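Local coordinates for putative epimerase (Burkholderia cenocepacia, PDB 4LW8), which is a putative NAD(P)-dependent epimerase of the epimerase/dehydratase family that probably acts on a nucleotide sugar in the biosynthesis of the lipopolysaccharide O-antigen, at residues A[255-268]-A[308-320]. Residues are numbered along the deposited sequence; the frame is centred on the assembly and turned at random.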
# COMPACT_ATOMS: atom_id res chain seq x y z
N TYR A 255 18.44 -13.76 18.02
CA TYR A 255 19.88 -13.86 18.20
C TYR A 255 20.58 -12.54 17.87
O TYR A 255 20.27 -11.91 16.86
CB TYR A 255 20.45 -14.96 17.29
CG TYR A 255 20.04 -16.39 17.59
CD1 TYR A 255 20.65 -17.11 18.61
CD2 TYR A 255 19.04 -17.01 16.86
CE1 TYR A 255 20.28 -18.43 18.87
CE2 TYR A 255 18.67 -18.32 17.11
CZ TYR A 255 19.29 -19.02 18.11
OH TYR A 255 18.90 -20.32 18.35
N SER A 256 21.53 -12.14 18.71
CA SER A 256 22.37 -10.99 18.39
C SER A 256 23.45 -11.42 17.40
O SER A 256 23.75 -12.61 17.27
CB SER A 256 23.03 -10.43 19.64
OG SER A 256 23.97 -11.34 20.17
N LEU A 257 24.07 -10.45 16.72
CA LEU A 257 25.17 -10.75 15.81
C LEU A 257 26.35 -11.37 16.56
O LEU A 257 27.09 -12.19 16.02
CB LEU A 257 25.59 -9.49 15.07
CG LEU A 257 25.92 -9.61 13.59
CD1 LEU A 257 24.99 -10.58 12.87
CD2 LEU A 257 25.82 -8.22 12.97
N LYS A 258 26.49 -10.99 17.83
CA LYS A 258 27.52 -11.54 18.70
C LYS A 258 27.31 -13.04 18.93
O LYS A 258 28.26 -13.82 18.92
CB LYS A 258 27.54 -10.80 20.04
CG LYS A 258 28.71 -11.17 20.95
CD LYS A 258 28.58 -10.52 22.33
CE LYS A 258 29.73 -10.94 23.26
NZ LYS A 258 29.55 -10.47 24.66
N GLU A 259 26.06 -13.44 19.14
CA GLU A 259 25.73 -14.86 19.31
C GLU A 259 25.99 -15.64 18.02
O GLU A 259 26.49 -16.76 18.06
CB GLU A 259 24.26 -15.04 19.71
CG GLU A 259 23.86 -14.47 21.08
CD GLU A 259 22.34 -14.54 21.30
OE1 GLU A 259 21.83 -15.63 21.64
OE2 GLU A 259 21.66 -13.51 21.10
N VAL A 260 25.66 -15.03 16.88
CA VAL A 260 25.85 -15.68 15.60
C VAL A 260 27.34 -15.84 15.32
O VAL A 260 27.80 -16.93 14.94
CB VAL A 260 25.17 -14.90 14.45
CG1 VAL A 260 25.47 -15.55 13.11
CG2 VAL A 260 23.66 -14.86 14.67
N LEU A 261 28.10 -14.77 15.54
CA LEU A 261 29.55 -14.83 15.40
C LEU A 261 30.14 -15.92 16.29
O LEU A 261 31.00 -16.68 15.86
CB LEU A 261 30.19 -13.47 15.75
CG LEU A 261 29.94 -12.36 14.73
CD1 LEU A 261 30.31 -10.98 15.29
CD2 LEU A 261 30.71 -12.67 13.44
N ALA A 262 29.66 -16.02 17.53
CA ALA A 262 30.19 -17.02 18.45
C ALA A 262 29.93 -18.44 17.94
O ALA A 262 30.79 -19.32 18.09
CB ALA A 262 29.60 -16.83 19.83
N MET A 263 28.76 -18.66 17.33
CA MET A 263 28.41 -19.96 16.75
C MET A 263 29.34 -20.34 15.60
O MET A 263 29.76 -21.50 15.47
CB MET A 263 26.97 -19.96 16.24
CG MET A 263 25.90 -20.04 17.32
SD MET A 263 24.23 -19.90 16.63
CE MET A 263 23.29 -19.85 18.14
N LEU A 264 29.64 -19.36 14.76
CA LEU A 264 30.46 -19.59 13.60
C LEU A 264 31.91 -19.78 14.01
O LEU A 264 32.63 -20.58 13.40
CB LEU A 264 30.31 -18.45 12.59
CG LEU A 264 28.98 -18.43 11.84
CD1 LEU A 264 28.75 -17.08 11.18
CD2 LEU A 264 28.94 -19.55 10.79
N SER A 265 32.34 -19.05 15.04
CA SER A 265 33.68 -19.22 15.59
C SER A 265 33.88 -20.66 16.07
O SER A 265 34.93 -21.25 15.84
CB SER A 265 33.94 -18.24 16.73
OG SER A 265 33.98 -16.89 16.26
N ARG A 266 32.86 -21.20 16.74
CA ARG A 266 32.92 -22.58 17.23
C ARG A 266 32.97 -23.56 16.07
O ARG A 266 33.72 -24.54 16.10
CB ARG A 266 31.73 -22.89 18.14
N ILE A 267 32.21 -23.27 15.02
CA ILE A 267 32.15 -24.12 13.83
C ILE A 267 33.46 -24.08 13.03
O ILE A 267 33.98 -25.11 12.61
CB ILE A 267 30.98 -23.71 12.91
CG1 ILE A 267 29.64 -24.03 13.58
CG2 ILE A 267 31.08 -24.41 11.57
CD1 ILE A 267 28.44 -23.33 12.93
N ALA A 268 33.98 -22.87 12.82
CA ALA A 268 35.17 -22.68 11.99
C ALA A 268 36.47 -22.88 12.76
O ALA A 268 37.52 -23.11 12.17
CB ALA A 268 35.15 -21.29 11.36
N LEU A 308 19.61 -22.76 15.00
CA LEU A 308 20.35 -21.93 14.06
C LEU A 308 21.79 -22.44 13.87
O LEU A 308 22.33 -22.37 12.77
CB LEU A 308 20.37 -20.46 14.53
CG LEU A 308 20.96 -19.41 13.57
CD1 LEU A 308 20.23 -19.39 12.24
CD2 LEU A 308 20.92 -18.03 14.19
N ASP A 309 22.41 -22.98 14.91
CA ASP A 309 23.80 -23.42 14.75
C ASP A 309 23.86 -24.62 13.77
O ASP A 309 24.85 -24.78 13.04
CB ASP A 309 24.44 -23.76 16.10
CG ASP A 309 23.97 -25.09 16.64
OD1 ASP A 309 24.71 -26.09 16.49
OD2 ASP A 309 22.88 -25.13 17.24
N GLU A 310 22.82 -25.45 13.75
CA GLU A 310 22.72 -26.50 12.74
C GLU A 310 22.58 -25.88 11.33
O GLU A 310 23.26 -26.27 10.38
CB GLU A 310 21.53 -27.41 13.02
CG GLU A 310 21.38 -28.55 12.04
CD GLU A 310 20.24 -29.50 12.40
OE1 GLU A 310 19.97 -29.69 13.61
OE2 GLU A 310 19.62 -30.06 11.47
N THR A 311 21.70 -24.90 11.20
CA THR A 311 21.54 -24.16 9.95
C THR A 311 22.87 -23.58 9.47
O THR A 311 23.22 -23.71 8.30
CB THR A 311 20.53 -23.00 10.11
OG1 THR A 311 19.27 -23.51 10.57
CG2 THR A 311 20.36 -22.24 8.79
N LEU A 312 23.60 -22.95 10.38
CA LEU A 312 24.85 -22.30 10.02
C LEU A 312 25.91 -23.34 9.62
O LEU A 312 26.69 -23.10 8.70
CB LEU A 312 25.34 -21.42 11.16
CG LEU A 312 24.52 -20.15 11.45
CD1 LEU A 312 24.92 -19.51 12.78
CD2 LEU A 312 24.67 -19.15 10.31
N ARG A 313 25.94 -24.47 10.31
CA ARG A 313 26.92 -25.51 9.99
C ARG A 313 26.62 -26.08 8.61
O ARG A 313 27.52 -26.33 7.81
CB ARG A 313 26.92 -26.63 11.04
CG ARG A 313 28.08 -27.61 10.87
CD ARG A 313 28.11 -28.68 11.95
NE ARG A 313 28.46 -28.15 13.26
CZ ARG A 313 29.71 -27.92 13.68
NH1 ARG A 313 30.74 -28.15 12.87
NH2 ARG A 313 29.93 -27.45 14.90
N TRP A 314 25.33 -26.28 8.36
CA TRP A 314 24.83 -26.72 7.07
C TRP A 314 25.37 -25.82 5.96
O TRP A 314 25.90 -26.30 4.96
CB TRP A 314 23.30 -26.72 7.11
CG TRP A 314 22.59 -27.00 5.82
CD1 TRP A 314 22.83 -28.03 4.95
CD2 TRP A 314 21.46 -26.30 5.29
NE1 TRP A 314 21.94 -27.99 3.90
CE2 TRP A 314 21.09 -26.93 4.09
CE3 TRP A 314 20.74 -25.18 5.72
CZ2 TRP A 314 20.03 -26.48 3.31
CZ3 TRP A 314 19.68 -24.74 4.94
CH2 TRP A 314 19.33 -25.38 3.75
N MET A 315 25.26 -24.50 6.16
CA MET A 315 25.71 -23.51 5.18
C MET A 315 27.24 -23.47 5.03
O MET A 315 27.76 -23.38 3.92
CB MET A 315 25.17 -22.12 5.55
CG MET A 315 23.62 -22.04 5.52
SD MET A 315 22.94 -20.56 6.31
CE MET A 315 23.60 -19.25 5.28
N VAL A 316 27.96 -23.51 6.15
CA VAL A 316 29.42 -23.52 6.11
C VAL A 316 29.91 -24.75 5.35
O VAL A 316 30.76 -24.65 4.47
CB VAL A 316 30.05 -23.49 7.52
CG1 VAL A 316 31.55 -23.82 7.43
CG2 VAL A 316 29.85 -22.13 8.18
N ASP A 317 29.37 -25.91 5.70
CA ASP A 317 29.75 -27.16 5.05
C ASP A 317 29.50 -27.11 3.55
O ASP A 317 30.32 -27.56 2.76
CB ASP A 317 29.00 -28.35 5.66
CG ASP A 317 29.46 -28.67 7.08
OD1 ASP A 317 30.55 -28.21 7.48
OD2 ASP A 317 28.73 -29.40 7.78
N ALA A 318 28.37 -26.56 3.15
CA ALA A 318 28.05 -26.46 1.73
C ALA A 318 29.04 -25.54 1.02
O ALA A 318 29.45 -25.82 -0.10
CB ALA A 318 26.62 -25.98 1.52
N MET A 319 29.43 -24.46 1.68
CA MET A 319 30.38 -23.52 1.09
C MET A 319 31.75 -24.15 0.87
O MET A 319 32.39 -23.93 -0.16
CB MET A 319 30.52 -22.26 1.95
CG MET A 319 29.35 -21.29 1.83
SD MET A 319 29.21 -20.51 0.20
CE MET A 319 30.45 -19.23 0.34
N ARG A 320 32.19 -24.95 1.83
CA ARG A 320 33.51 -25.57 1.77
C ARG A 320 33.54 -26.74 0.79
O ARG A 320 34.55 -27.00 0.15
CB ARG A 320 33.94 -26.05 3.16
CG ARG A 320 34.22 -24.90 4.14
CD ARG A 320 34.66 -25.40 5.50
NE ARG A 320 35.27 -24.31 6.27
CZ ARG A 320 35.62 -24.39 7.55
NH1 ARG A 320 35.43 -25.52 8.23
NH2 ARG A 320 36.16 -23.34 8.16
O HOH W 1 21.13 -22.60 17.96
O HOH W 2 17.08 -21.37 16.59
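Tyr-255 lays one face of its ring against Leu-308, whose CD2 comes within 3.4 Å of Tyr-255 CD2. The phenol oxygen reaches the start of helix 308-320 through two waters: one, 2.7 Å from Tyr-255 OH, accepts from Leu-308 N, while the other donates to Asp-309 OD2. Next comes the turn into helix 257-268, fastened by a capping box in which Glu-259 N donates to Ser-256 OG and Ser-256 N to Glu-259 OE2, the latter nearly straight at 172°. Val-260 CG1 then meets Leu-312 CD1, and Met-263, its chain extended beyond CG, passes SD across Asp-309 CB and Leu-312 CD1, 3.9 Å from each. The two helices, crossing at -52° with axes 10.0 Å apart, mesh knobs-into-holes. They probably form part of the smaller C-terminal portion that, in this family, typically lies beside the Rossmann domain and contributes to substrate binding. Leu-312 enters a hole formed by Val-260, Met-263, Leu-264 and Ile-267. Leu-264 CD2 packs 3.8 Å from Val-316 CG2, and the Leu-264 side chain also touches Tyr-206 of helix 198-207. Ile-267 is the reciprocal knob, among Asp-309, Leu-312, Arg-313 and Val-316; with chi3 bent to -69°, Arg-313 brings one guanidinium face over Ile-267 CG1. Ala-268 CB ends the row, obliquely placed 3.9 Å from Arg-320 NH2; the Arg-320 guanidinium turns a face to Val-316 CG1 of its own helix.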